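Vacuolar protein sorting 29 (Cryptosporidium parvum, PDB 2A22) probably serves in retrograde protein sorting as the VPS29 subunit of retromer, built on a calcineurin-like phosphoesterase fold. Local coordinates at residues Gly131-Trp136 with Lys152-Glu157; Val59-Asn64 with Glu72-Ile77; Leu162-Gly167 with Val194-Tyr199. One frame throughout, in Å; residues are numbered along the deposited sequence.

In the fold
The three contacts sample the flanks and middle of an alpha-beta-beta-alpha sandwich. Interaction 3 bridges the two sheets; interaction 1 lays helix 130-140 against the outer strand of the five-stranded sheet, with its centre about 11 Å from that of interaction 3. Those two share the pairing of strands 154-158 and 161-165, where F156 O and F163 N lie 2.7 Å apart. Interaction 2 packs helix 68-77 on the six-stranded sheet; its centre is about 16 Å from that of interaction 3, and T62 CG2 meets P166 CD at 4.1 Å. Interactions 1 and 2 do not touch. D87, H120 and H149 possibly form a vacant metal site near, but not touching, C61 of interaction 2.

Interaction 1 (Gly131-Trp136 with Lys152-Glu157); sequences GSLEQW and KLRVFE
L133 reaches across from the helix with one methyl, CD1, and this single atom meets both R154 and F156. The packed side of the contact rests on F156: the methyl sits at the ring edge, near the ring plane, with L133 CD1 4.2 Å from F156 CE2. R154 is bent at chi3 (56°), and F156 brings CE2 to one face of the guanidinium, 3.4 Å above its plane and offset toward the rim. The side chains of L133 and R154 cross obliquely; the approach of L133 CD1 to R154 NH2, measured at 3.1 Å, is shorter than a methyl and a guanidinium nitrogen normally allow, so the exact placement is doubtful. R154 NH2 donates to D128 O, which gives the polar end a backbone partner.

Away from L133 the two segments separate: the closest CA pair, L133 and F156, is 11.0 Å apart, and only 86 Å² is buried in all. Q135 and E157 are on the solvent side. In the fold, helix 130-140 lies over edge strand 154-158, L133 also touching V124 and F163, while F156 stacks on F163 of adjacent strand 161-165 and V155 turns to strand 193-202.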
ATOM      1  N   GLY A 131       6.371  12.715  12.825  1.00 35.35           N
ATOM      2  CA  GLY A 131       6.321  14.157  12.618  1.00 36.14           C
ATOM      3  C   GLY A 131       6.480  14.521  11.155  1.00 35.82           C
ATOM      4  O   GLY A 131       5.774  15.388  10.642  1.00 36.69           O
ATOM      5  N   SER A 132       7.403  13.856  10.474  1.00 34.69           N
ATOM      6  CA  SER A 132       7.588  14.117   9.063  1.00 34.53           C
ATOM      7  C   SER A 132       6.402  13.538   8.259  1.00 34.13           C
ATOM      8  O   SER A 132       5.867  14.167   7.316  1.00 31.68           O
ATOM      9  CB  SER A 132       8.929  13.570   8.615  1.00 34.78           C
ATOM     10  OG  SER A 132       9.226  14.009   7.300  1.00 44.24           O
ATOM     11  N   LEU A 133       5.949  12.359   8.669  1.00 32.44           N
ATOM     12  CA  LEU A 133       4.756  11.774   8.054  1.00 31.60           C
ATOM     13  C   LEU A 133       3.586  12.729   8.164  1.00 31.31           C
ATOM     14  O   LEU A 133       2.875  12.979   7.178  1.00 30.66           O
ATOM     15  CB  LEU A 133       4.413  10.424   8.676  1.00 29.16           C
ATOM     16  CG  LEU A 133       5.255   9.267   8.140  1.00 29.86           C
ATOM     17  CD1 LEU A 133       4.845   8.003   8.868  1.00 23.55           C
ATOM     18  CD2 LEU A 133       5.154   9.093   6.594  1.00 21.24           C
ATOM     19  N   GLU A 134       3.416  13.289   9.360  1.00 31.78           N
ATOM     20  CA  GLU A 134       2.332  14.240   9.606  1.00 34.20           C
ATOM     21  C   GLU A 134       2.431  15.520   8.757  1.00 31.00           C
ATOM     22  O   GLU A 134       1.417  16.066   8.345  1.00 28.62           O
ATOM     23  CB  GLU A 134       2.204  14.572  11.091  1.00 32.35           C
ATOM     24  CG  GLU A 134       0.830  15.182  11.420  1.00 42.22           C
ATOM     25  CD  GLU A 134       0.693  15.654  12.864  1.00 42.19           C
ATOM     26  OE1 GLU A 134       1.734  15.895  13.533  1.00 50.30           O
ATOM     27  OE2 GLU A 134      -0.467  15.792  13.316  1.00 49.04           O
ATOM     28  N   GLN A 135       3.652  15.964   8.470  1.00 31.03           N
ATOM     29  CA  GLN A 135       3.859  17.111   7.573  1.00 32.92           C
ATOM     30  C   GLN A 135       3.421  16.806   6.144  1.00 31.65           C
ATOM     31  O   GLN A 135       2.927  17.681   5.425  1.00 30.27           O
ATOM     32  CB  GLN A 135       5.320  17.556   7.625  1.00 34.37           C
ATOM     33  CG  GLN A 135       5.748  17.860   9.081  1.00 42.94           C
ATOM     34  CD  GLN A 135       7.095  18.560   9.185  1.00 53.47           C
ATOM     35  OE1 GLN A 135       7.214  19.744   8.850  1.00 56.32           O
ATOM     36  NE2 GLN A 135       8.121  17.834   9.667  1.00 55.59           N
ATOM     37  N   TRP A 136       3.594  15.546   5.750  1.00 29.72           N
ATOM     38  CA  TRP A 136       3.124  15.081   4.466  1.00 28.66           C
ATOM     39  C   TRP A 136       1.614  14.901   4.379  1.00 27.77           C
ATOM     40  O   TRP A 136       1.060  15.230   3.338  1.00 28.24           O
ATOM     41  CB  TRP A 136       3.873  13.822   4.025  1.00 27.49           C
ATOM     42  CG  TRP A 136       5.223  14.163   3.479  1.00 27.06           C
ATOM     43  CD1 TRP A 136       6.426  14.159   4.157  1.00 28.70           C
ATOM     44  CD2 TRP A 136       5.515  14.605   2.152  1.00 25.06           C
ATOM     45  NE1 TRP A 136       7.449  14.552   3.307  1.00 27.62           N
ATOM     46  CE2 TRP A 136       6.913  14.825   2.075  1.00 28.20           C
ATOM     47  CE3 TRP A 136       4.734  14.821   1.009  1.00 25.92           C
ATOM     48  CZ2 TRP A 136       7.539  15.255   0.898  1.00 30.64           C
ATOM     49  CZ3 TRP A 136       5.362  15.232  -0.162  1.00 27.28           C
ATOM     50  CH2 TRP A 136       6.743  15.446  -0.208  1.00 28.29           C
ATOM     51  N   LYS A 152       8.470  -1.640   7.144  1.00 16.46           N
ATOM     52  CA  LYS A 152       7.930  -1.702   8.464  1.00 20.76           C
ATOM     53  C   LYS A 152       6.424  -1.565   8.429  1.00 22.11           C
ATOM     54  O   LYS A 152       5.886  -0.458   8.256  1.00 21.68           O
ATOM     55  CB  LYS A 152       8.509  -0.618   9.373  1.00 23.47           C
ATOM     56  CG  LYS A 152       8.195  -0.918  10.859  1.00 26.51           C
ATOM     57  CD  LYS A 152       8.606   0.192  11.806  1.00 31.79           C
ATOM     58  CE  LYS A 152       8.733  -0.397  13.240  1.00 44.52           C
ATOM     59  NZ  LYS A 152       9.043   0.619  14.307  1.00 44.00           N
ATOM     60  N   LEU A 153       5.765  -2.699   8.638  1.00 21.22           N
ATOM     61  CA  LEU A 153       4.324  -2.775   8.778  1.00 23.77           C
ATOM     62  C   LEU A 153       3.890  -1.904   9.954  1.00 25.27           C
ATOM     63  O   LEU A 153       4.426  -2.027  11.065  1.00 27.14           O
ATOM     64  CB  LEU A 153       3.929  -4.228   9.013  1.00 22.25           C
ATOM     65  CG  LEU A 153       2.485  -4.732   8.972  1.00 23.65           C
ATOM     66  CD1 LEU A 153       1.767  -4.372   7.666  1.00 19.04           C
ATOM     67  CD2 LEU A 153       2.519  -6.250   9.218  1.00 23.57           C
ATOM     68  N   ARG A 154       2.960  -0.988   9.702  1.00 22.86           N
ATOM     69  CA  ARG A 154       2.534  -0.086  10.760  1.00 22.96           C
ATOM     70  C   ARG A 154       1.165   0.552  10.544  1.00 22.25           C
ATOM     71  O   ARG A 154       0.795   0.914   9.423  1.00 17.57           O
ATOM     72  CB  ARG A 154       3.549   1.031  10.972  1.00 26.43           C
ATOM     73  CG  ARG A 154       3.297   1.806  12.270  1.00 31.74           C
ATOM     74  CD  ARG A 154       4.421   2.776  12.582  1.00 41.22           C
ATOM     75  NE  ARG A 154       4.672   3.729  11.501  1.00 45.16           N
ATOM     76  CZ  ARG A 154       5.613   4.672  11.534  1.00 48.13           C
ATOM     77  NH1 ARG A 154       6.404   4.806  12.591  1.00 51.06           N
ATOM     78  NH2 ARG A 154       5.774   5.480  10.503  1.00 51.33           N
ATOM     79  N   VAL A 155       0.446   0.698  11.650  1.00 21.63           N
ATOM     80  CA  VAL A 155      -0.810   1.425  11.715  1.00 21.44           C
ATOM     81  C   VAL A 155      -0.692   2.364  12.900  1.00 23.62           C
ATOM     82  O   VAL A 155      -0.428   1.912  14.018  1.00 21.48           O
ATOM     83  CB  VAL A 155      -1.967   0.494  12.099  1.00 22.48           C
ATOM     84  CG1 VAL A 155      -3.291   1.288  12.250  1.00 15.63           C
ATOM     85  CG2 VAL A 155      -2.076  -0.649  11.132  1.00 22.82           C
ATOM     86  N   PHE A 156      -0.899   3.657  12.684  1.00 22.25           N
ATOM     87  CA  PHE A 156      -1.122   4.501  13.839  1.00 25.45           C
ATOM     88  C   PHE A 156      -1.935   5.723  13.495  1.00 26.64           C
ATOM     89  O   PHE A 156      -1.917   6.197  12.341  1.00 25.86           O
ATOM     90  CB  PHE A 156       0.193   4.895  14.534  1.00 28.40           C
ATOM     91  CG  PHE A 156       0.976   5.933  13.809  1.00 27.82           C
ATOM     92  CD1 PHE A 156       0.816   7.276  14.120  1.00 28.66           C
ATOM     93  CD2 PHE A 156       1.899   5.567  12.832  1.00 33.34           C
ATOM     94  CE1 PHE A 156       1.536   8.257  13.451  1.00 30.94           C
ATOM     95  CE2 PHE A 156       2.656   6.539  12.160  1.00 37.71           C
ATOM     96  CZ  PHE A 156       2.457   7.899  12.467  1.00 35.93           C
ATOM     97  N   GLU A 157      -2.637   6.213  14.517  1.00 25.71           N
ATOM     98  CA  GLU A 157      -3.436   7.411  14.425  1.00 27.44           C
ATOM     99  C   GLU A 157      -2.735   8.525  15.185  1.00 27.80           C
ATOM    100  O   GLU A 157      -2.115   8.287  16.209  1.00 27.07           O
ATOM    101  CB  GLU A 157      -4.859   7.142  14.953  1.00 26.92           C
ATOM    102  CG  GLU A 157      -5.790   8.370  15.007  1.00 28.67           C
ATOM    103  CD  GLU A 157      -5.687   9.115  16.337  1.00 30.79           C
ATOM    104  OE1 GLU A 157      -5.491   8.437  17.373  1.00 36.43           O
ATOM    105  OE2 GLU A 157      -5.783  10.366  16.350  1.00 29.98           O
TER

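Interaction 2 (Val59-Asn64 with Glu72-Ile77); sequences VLCTGN and EMLKNI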
ATOM      1  N   VAL A  59      -7.094  -0.456  -5.224  1.00 20.26           N
ATOM      2  CA  VAL A  59      -5.761  -0.889  -4.889  1.00 17.04           C
ATOM      3  C   VAL A  59      -4.954   0.379  -4.798  1.00 17.29           C
ATOM      4  O   VAL A  59      -4.961   1.154  -5.729  1.00 16.55           O
ATOM      5  CB  VAL A  59      -5.128  -1.791  -5.990  1.00 16.95           C
ATOM      6  CG1 VAL A  59      -3.651  -2.154  -5.642  1.00 13.10           C
ATOM      7  CG2 VAL A  59      -5.937  -3.050  -6.201  1.00 13.56           C
ATOM      8  N   LEU A  60      -4.296   0.598  -3.653  1.00 16.83           N
ATOM      9  CA  LEU A  60      -3.329   1.686  -3.497  1.00 16.93           C
ATOM     10  C   LEU A  60      -1.946   1.105  -3.255  1.00 15.58           C
ATOM     11  O   LEU A  60      -1.648   0.538  -2.204  1.00 14.82           O
ATOM     12  CB  LEU A  60      -3.731   2.648  -2.382  1.00 17.76           C
ATOM     13  CG  LEU A  60      -5.184   3.146  -2.426  1.00 21.24           C
ATOM     14  CD1 LEU A  60      -5.478   3.978  -1.167  1.00 14.32           C
ATOM     15  CD2 LEU A  60      -5.458   3.919  -3.698  1.00 21.31           C
ATOM     16  N   CYS A  61      -1.107   1.221  -4.260  1.00 17.68           N
ATOM     17  CA  CYS A  61       0.181   0.541  -4.239  1.00 15.34           C
ATOM     18  C   CYS A  61       1.297   1.524  -3.973  1.00 16.03           C
ATOM     19  O   CYS A  61       1.426   2.520  -4.684  1.00 17.44           O
ATOM     20  CB  CYS A  61       0.416  -0.186  -5.561  1.00 18.78           C
ATOM     21  SG  CYS A  61       2.055  -0.948  -5.639  1.00 17.77           S
ATOM     22  N   THR A  62       2.111   1.227  -2.954  1.00 16.81           N
ATOM     23  CA  THR A  62       3.136   2.156  -2.459  1.00 18.08           C
ATOM     24  C   THR A  62       4.419   2.212  -3.323  1.00 18.71           C
ATOM     25  O   THR A  62       5.337   2.977  -3.017  1.00 18.29           O
ATOM     26  CB  THR A  62       3.497   1.835  -1.013  1.00 17.17           C
ATOM     27  OG1 THR A  62       3.836   0.429  -0.903  1.00 19.09           O
ATOM     28  CG2 THR A  62       2.284   2.196  -0.087  1.00 12.30           C
ATOM     29  N   GLY A  63       4.460   1.425  -4.390  1.00 15.43           N
ATOM     30  CA  GLY A  63       5.598   1.423  -5.288  1.00 17.33           C
ATOM     31  C   GLY A  63       6.563   0.275  -5.043  1.00 17.64           C
ATOM     32  O   GLY A  63       6.266  -0.662  -4.281  1.00 16.63           O
ATOM     33  N   ASN A  64       7.721   0.350  -5.695  1.00 15.64           N
ATOM     34  CA  ASN A  64       8.644  -0.790  -5.748  1.00 16.53           C
ATOM     35  C   ASN A  64       7.983  -2.124  -6.105  1.00 15.89           C
ATOM     36  O   ASN A  64       8.268  -3.172  -5.498  1.00 16.68           O
ATOM     37  CB  ASN A  64       9.504  -0.871  -4.486  1.00 14.92           C
ATOM     38  CG  ASN A  64      10.629   0.128  -4.511  1.00 16.11           C
ATOM     39  OD1 ASN A  64      10.878   0.759  -5.541  1.00 18.79           O
ATOM     40  ND2 ASN A  64      11.313   0.294  -3.386  1.00 21.13           N
ATOM     41  N   GLU A  72       1.043  -5.407 -14.203  1.00 20.98           N
ATOM     42  CA  GLU A  72      -0.098  -5.912 -14.974  1.00 20.63           C
ATOM     43  C   GLU A  72      -1.044  -6.732 -14.112  1.00 20.21           C
ATOM     44  O   GLU A  72      -2.257  -6.639 -14.269  1.00 20.24           O
ATOM     45  CB  GLU A  72       0.392  -6.686 -16.206  1.00 18.30           C
ATOM     46  CG  GLU A  72       1.059  -5.697 -17.209  1.00 21.89           C
ATOM     47  CD  GLU A  72       1.792  -6.342 -18.387  1.00 24.30           C
ATOM     48  OE1 GLU A  72       2.130  -7.551 -18.363  1.00 27.67           O
ATOM     49  OE2 GLU A  72       2.038  -5.610 -19.365  1.00 32.16           O
ATOM     50  N   MET A  73      -0.484  -7.502 -13.180  1.00 19.63           N
ATOM     51  CA  MET A  73      -1.280  -8.304 -12.257  1.00 20.41           C
ATOM     52  C   MET A  73      -2.124  -7.364 -11.366  1.00 21.15           C
ATOM     53  O   MET A  73      -3.356  -7.510 -11.270  1.00 21.41           O
ATOM     54  CB  MET A  73      -0.371  -9.252 -11.454  1.00 21.18           C
ATOM     55  CG  MET A  73      -1.074 -10.058 -10.310  1.00 24.84           C
ATOM     56  SD  MET A  73      -1.200  -9.133  -8.739  1.00 29.11           S
ATOM     57  CE  MET A  73      -1.958 -10.380  -7.657  1.00 35.41           C
ATOM     58  N   LEU A  74      -1.470  -6.364 -10.780  1.00 20.27           N
ATOM     59  CA  LEU A  74      -2.147  -5.386  -9.912  1.00 20.46           C
ATOM     60  C   LEU A  74      -3.196  -4.574 -10.657  1.00 20.50           C
ATOM     61  O   LEU A  74      -4.298  -4.352 -10.130  1.00 20.62           O
ATOM     62  CB  LEU A  74      -1.142  -4.453  -9.237  1.00 19.76           C
ATOM     63  CG  LEU A  74      -0.210  -5.015  -8.159  1.00 21.96           C
ATOM     64  CD1 LEU A  74       0.901  -4.007  -7.895  1.00 19.82           C
ATOM     65  CD2 LEU A  74      -0.932  -5.363  -6.839  1.00 19.20           C
ATOM     66  N   LYS A  75      -2.887  -4.160 -11.885  1.00 19.81           N
ATOM     67  CA  LYS A  75      -3.882  -3.474 -12.705  1.00 21.97           C
ATOM     68  C   LYS A  75      -5.109  -4.336 -13.004  1.00 21.37           C
ATOM     69  O   LYS A  75      -6.217  -3.820 -13.113  1.00 19.13           O
ATOM     70  CB  LYS A  75      -3.293  -2.971 -14.018  1.00 22.42           C
ATOM     71  CG  LYS A  75      -2.229  -1.893 -13.855  1.00 26.19           C
ATOM     72  CD  LYS A  75      -2.720  -0.672 -13.088  1.00 28.92           C
ATOM     73  CE  LYS A  75      -3.113   0.448 -14.005  1.00 30.38           C
ATOM     74  NZ  LYS A  75      -3.291   1.685 -13.194  1.00 30.31           N
ATOM     75  N   ASN A  76      -4.909  -5.641 -13.106  1.00 23.43           N
ATOM     76  CA  ASN A  76      -6.017  -6.562 -13.391  1.00 26.53           C
ATOM     77  C   ASN A  76      -6.904  -6.917 -12.194  1.00 25.20           C
ATOM     78  O   ASN A  76      -7.955  -7.540 -12.365  1.00 24.53           O
ATOM     79  CB  ASN A  76      -5.512  -7.840 -14.054  1.00 27.27           C
ATOM     80  CG  ASN A  76      -5.405  -7.690 -15.537  1.00 37.79           C
ATOM     81  OD1 ASN A  76      -6.395  -7.357 -16.212  1.00 46.03           O
ATOM     82  ND2 ASN A  76      -4.204  -7.912 -16.074  1.00 39.83           N
ATOM     83  N   ILE A  77      -6.500  -6.519 -10.990  1.00 22.06           N
ATOM     84  CA  ILE A  77      -7.316  -6.821  -9.821  1.00 19.42           C
ATOM     85  C   ILE A  77      -8.688  -6.159  -9.982  1.00 23.16           C
ATOM     86  O   ILE A  77      -9.712  -6.803  -9.760  1.00 23.99           O
ATOM     87  CB  ILE A  77      -6.609  -6.413  -8.514  1.00 17.67           C
ATOM     88  CG1 ILE A  77      -5.435  -7.390  -8.271  1.00 15.96           C
ATOM     89  CG2 ILE A  77      -7.598  -6.390  -7.340  1.00 15.79           C
ATOM     90  CD1 ILE A  77      -4.630  -7.126  -7.050  1.00 13.90           C
TER
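V59 and L74 mark the closest backbone approach, with CA atoms 7.6 Å apart, where strand 59-61 passes helix 72-77. The short axes come within 9.5 Å and their N-to-C directions differ by 153°, so the helix runs nearly antiparallel to the strand it packs on. No hydrogen bond links the two segments; four apolar side chains make the contact.

V59 uses both methyls. CG2, beside the backbone N, reaches I77 CG2 at 3.9 Å, the two side chains crossing at about a right angle. CG1, anti to that N (chi1 176°), lies more loosely against L74 CD2 at 4.4 Å. The other branch of L74 points to the next strand residue that faces the helix: CD1 is 4.0 Å from C61 SG. Alternation along the strand thus presents V59 and C61 to the helix, while L60 packs on strand 114-119 of the opposite sheet.

This is the first strand-to-helix step of a beta-alpha-beta unit made by strand 58-61, helix 68-77 and strand 81-83; V59 and C61 also pair with Y82 through the backbone.

Beyond C61 the chain turns. C61 SG receives a weak, fairly straight hydrogen bond from G63 N (3.6 Å, 164°). T62 O accepts from H120 ND1, and N64 ND2 donates to D87 OD1; H120 and D87 both belong to a possible vacant metal site, consistent with the strand-end loops that bind metals in calcineurin-like phosphoesterases.

Interaction 3 (Leu162-Gly167 with Val194-Tyr199); sequences LFLNPG and VVLYVY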
ATOM      1  N   LEU A 162      -4.863   8.992   9.992  1.00 22.37           N
ATOM      2  CA  LEU A 162      -4.422   7.610  10.053  1.00 21.35           C
ATOM      3  C   LEU A 162      -3.218   7.383   9.132  1.00 21.32           C
ATOM      4  O   LEU A 162      -3.248   7.792   7.965  1.00 22.81           O
ATOM      5  CB  LEU A 162      -5.591   6.691   9.717  1.00 21.32           C
ATOM      6  CG  LEU A 162      -5.467   5.171   9.859  1.00 25.13           C
ATOM      7  CD1 LEU A 162      -5.187   4.738  11.316  1.00 23.87           C
ATOM      8  CD2 LEU A 162      -6.727   4.492   9.331  1.00 22.12           C
ATOM      9  N   PHE A 163      -2.156   6.778   9.678  1.00 19.65           N
ATOM     10  CA  PHE A 163      -0.883   6.532   8.961  1.00 17.69           C
ATOM     11  C   PHE A 163      -0.613   5.042   8.825  1.00 17.17           C
ATOM     12  O   PHE A 163      -0.474   4.335   9.833  1.00 19.25           O
ATOM     13  CB  PHE A 163       0.282   7.212   9.684  1.00 19.41           C
ATOM     14  CG  PHE A 163       0.111   8.696   9.815  1.00 22.68           C
ATOM     15  CD1 PHE A 163       0.631   9.559   8.847  1.00 26.20           C
ATOM     16  CD2 PHE A 163      -0.626   9.230  10.865  1.00 22.59           C
ATOM     17  CE1 PHE A 163       0.437  10.952   8.940  1.00 26.78           C
ATOM     18  CE2 PHE A 163      -0.825  10.615  10.967  1.00 28.59           C
ATOM     19  CZ  PHE A 163      -0.291  11.473   9.996  1.00 23.61           C
ATOM     20  N   LEU A 164      -0.591   4.560   7.583  1.00 16.20           N
ATOM     21  CA  LEU A 164      -0.483   3.121   7.306  1.00 13.78           C
ATOM     22  C   LEU A 164       0.750   2.845   6.447  1.00 15.53           C
ATOM     23  O   LEU A 164       1.083   3.641   5.551  1.00 15.02           O
ATOM     24  CB  LEU A 164      -1.746   2.638   6.585  1.00 14.44           C
ATOM     25  CG  LEU A 164      -3.090   3.066   7.243  1.00 15.89           C
ATOM     26  CD1 LEU A 164      -4.269   2.725   6.397  1.00  9.87           C
ATOM     27  CD2 LEU A 164      -3.246   2.390   8.600  1.00  8.68           C
ATOM     28  N   ASN A 165       1.419   1.733   6.725  1.00 11.49           N
ATOM     29  CA  ASN A 165       2.504   1.235   5.874  1.00 15.53           C
ATOM     30  C   ASN A 165       2.247  -0.247   5.776  1.00 14.05           C
ATOM     31  O   ASN A 165       2.297  -0.925   6.788  1.00 16.68           O
ATOM     32  CB  ASN A 165       3.889   1.518   6.496  1.00 14.78           C
ATOM     33  CG  ASN A 165       5.066   1.050   5.629  1.00 16.59           C
ATOM     34  OD1 ASN A 165       4.970   0.070   4.877  1.00 19.19           O
ATOM     35  ND2 ASN A 165       6.212   1.748   5.766  1.00 14.75           N
ATOM     36  N   PRO A 166       1.897  -0.729   4.571  1.00 12.74           N
ATOM     37  CA  PRO A 166       1.500  -2.109   4.388  1.00 14.25           C
ATOM     38  C   PRO A 166       2.678  -3.081   4.419  1.00 16.49           C
ATOM     39  O   PRO A 166       2.458  -4.292   4.380  1.00 16.55           O
ATOM     40  CB  PRO A 166       0.835  -2.086   3.008  1.00 14.58           C
ATOM     41  CG  PRO A 166       1.554  -1.055   2.273  1.00 14.24           C
ATOM     42  CD  PRO A 166       1.814   0.023   3.303  1.00 12.51           C
ATOM     43  N   GLY A 167       3.905  -2.552   4.554  1.00 16.59           N
ATOM     44  CA  GLY A 167       5.109  -3.369   4.573  1.00 15.10           C
ATOM     45  C   GLY A 167       5.454  -3.896   3.195  1.00 16.57           C
ATOM     46  O   GLY A 167       4.928  -3.400   2.166  1.00 15.97           O
ATOM     47  N   VAL A 194     -13.934   2.832   9.418  1.00 19.21           N
ATOM     48  CA  VAL A 194     -12.783   2.160   8.859  1.00 18.23           C
ATOM     49  C   VAL A 194     -12.563   0.893   9.676  1.00 17.55           C
ATOM     50  O   VAL A 194     -12.398   0.972  10.891  1.00 16.38           O
ATOM     51  CB  VAL A 194     -11.555   3.028   9.032  1.00 17.92           C
ATOM     52  CG1 VAL A 194     -10.338   2.353   8.362  1.00 18.05           C
ATOM     53  CG2 VAL A 194     -11.849   4.445   8.489  1.00 12.12           C
ATOM     54  N   VAL A 195     -12.582  -0.255   9.008  1.00 15.42           N
ATOM     55  CA  VAL A 195     -12.137  -1.491   9.602  1.00 15.65           C
ATOM     56  C   VAL A 195     -10.936  -1.973   8.800  1.00 14.95           C
ATOM     57  O   VAL A 195     -11.046  -2.297   7.597  1.00 16.04           O
ATOM     58  CB  VAL A 195     -13.217  -2.607   9.605  1.00 16.11           C
ATOM     59  CG1 VAL A 195     -12.649  -3.869  10.313  1.00 14.89           C
ATOM     60  CG2 VAL A 195     -14.499  -2.130  10.302  1.00 15.07           C
ATOM     61  N   LEU A 196      -9.793  -2.017   9.471  1.00 14.74           N
ATOM     62  CA  LEU A 196      -8.539  -2.312   8.819  1.00 14.55           C
ATOM     63  C   LEU A 196      -8.076  -3.716   9.176  1.00 16.59           C
ATOM     64  O   LEU A 196      -7.847  -4.001  10.348  1.00 15.53           O
ATOM     65  CB  LEU A 196      -7.466  -1.345   9.302  1.00 13.36           C
ATOM     66  CG  LEU A 196      -6.107  -1.507   8.615  1.00 17.68           C
ATOM     67  CD1 LEU A 196      -6.192  -1.092   7.119  1.00 12.76           C
ATOM     68  CD2 LEU A 196      -5.064  -0.666   9.331  1.00 15.28           C
ATOM     69  N   TYR A 197      -7.885  -4.560   8.161  1.00 14.93           N
ATOM     70  CA  TYR A 197      -7.253  -5.866   8.346  1.00 14.71           C
ATOM     71  C   TYR A 197      -5.804  -5.888   7.869  1.00 16.23           C
ATOM     72  O   TYR A 197      -5.506  -5.591   6.717  1.00 15.90           O
ATOM     73  CB  TYR A 197      -8.065  -6.913   7.616  1.00 15.27           C
ATOM     74  CG  TYR A 197      -9.478  -6.996   8.141  1.00 16.88           C
ATOM     75  CD1 TYR A 197      -9.754  -7.654   9.354  1.00 18.58           C
ATOM     76  CD2 TYR A 197     -10.545  -6.410   7.441  1.00 17.69           C
ATOM     77  CE1 TYR A 197     -11.078  -7.732   9.865  1.00 17.93           C
ATOM     78  CE2 TYR A 197     -11.865  -6.500   7.931  1.00 20.17           C
ATOM     79  CZ  TYR A 197     -12.123  -7.162   9.145  1.00 18.53           C
ATOM     80  OH  TYR A 197     -13.425  -7.246   9.650  1.00 19.17           O
ATOM     81  N   VAL A 198      -4.904  -6.224   8.784  1.00 16.19           N
ATOM     82  CA  VAL A 198      -3.494  -6.247   8.514  1.00 16.92           C
ATOM     83  C   VAL A 198      -3.023  -7.700   8.414  1.00 16.77           C
ATOM     84  O   VAL A 198      -3.107  -8.458   9.393  1.00 16.39           O
ATOM     85  CB  VAL A 198      -2.734  -5.506   9.642  1.00 17.12           C
ATOM     86  CG1 VAL A 198      -1.209  -5.616   9.455  1.00 14.77           C
ATOM     87  CG2 VAL A 198      -3.175  -4.026   9.698  1.00 16.20           C
ATOM     88  N   TYR A 199      -2.526  -8.087   7.242  1.00 15.62           N
ATOM     89  CA  TYR A 199      -2.078  -9.493   7.023  1.00 15.27           C
ATOM     90  C   TYR A 199      -0.551  -9.587   7.058  1.00 15.22           C
ATOM     91  O   TYR A 199       0.117  -8.752   6.483  1.00 16.77           O
ATOM     92  CB  TYR A 199      -2.598 -10.051   5.693  1.00 14.07           C
ATOM     93  CG  TYR A 199      -4.106 -10.182   5.697  1.00 18.35           C
ATOM     94  CD1 TYR A 199      -4.709 -11.374   6.043  1.00 16.78           C
ATOM     95  CD2 TYR A 199      -4.919  -9.089   5.413  1.00 16.91           C
ATOM     96  CE1 TYR A 199      -6.106 -11.490   6.084  1.00 24.07           C
ATOM     97  CE2 TYR A 199      -6.298  -9.198   5.431  1.00 19.04           C
ATOM     98  CZ  TYR A 199      -6.880 -10.396   5.795  1.00 20.92           C
ATOM     99  OH  TYR A 199      -8.235 -10.490   5.843  1.00 20.64           O
TER
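L164 and L196 meet methyl to methyl across the interior, one from each sheet, with their side chains sliding past each other in opposite directions. From L164 CB, which lies 5.4 Å from L196 CD2 and so is not itself in touch, the chain is directed beside the backbone N (chi1 -49°) to CG. As the branch point, L164 CG is still 4.7 Å from L196 CD2. The two tips do the work. L164 CD2 closes to 3.6 Å on L196 CD2, the tightest approach between the segments. On its own strand, L164 CD2 lies 3.8 Å from L162 CG. L164 CD1 faces the second methyl of its partner more loosely, 4.3 Å from L196 CD1. L196 comes to this meeting with CG anti to the backbone N (chi1 -177°), unlike L164, whose CG is anti to the carbonyl carbon.

Two residues earlier on each strand the pattern recurs with less overlap: L162 CD2 touches V194 CG1 at 4.3 Å. All four residues are buried, and 140 Å² is covered in total, without any hydrogen bond between the segments. M187 touches each of the four, and V155 also packs on L162, L164 and L196.

Past the strand, N165 makes an Asx turn: N165 OD1 accepts from G167 N at 2.8 Å, with the donor tilted 21° from the carbonyl plane.

With CA atoms of L164 and L196 9.8 Å apart and every second side chain turned inward, the strands belong to face-to-face sheets: strand 161-165 of the five-stranded sheet opposes strand 193-202 of the six-stranded one in the beta sandwich core of the calcineurin-like phosphoesterase fold.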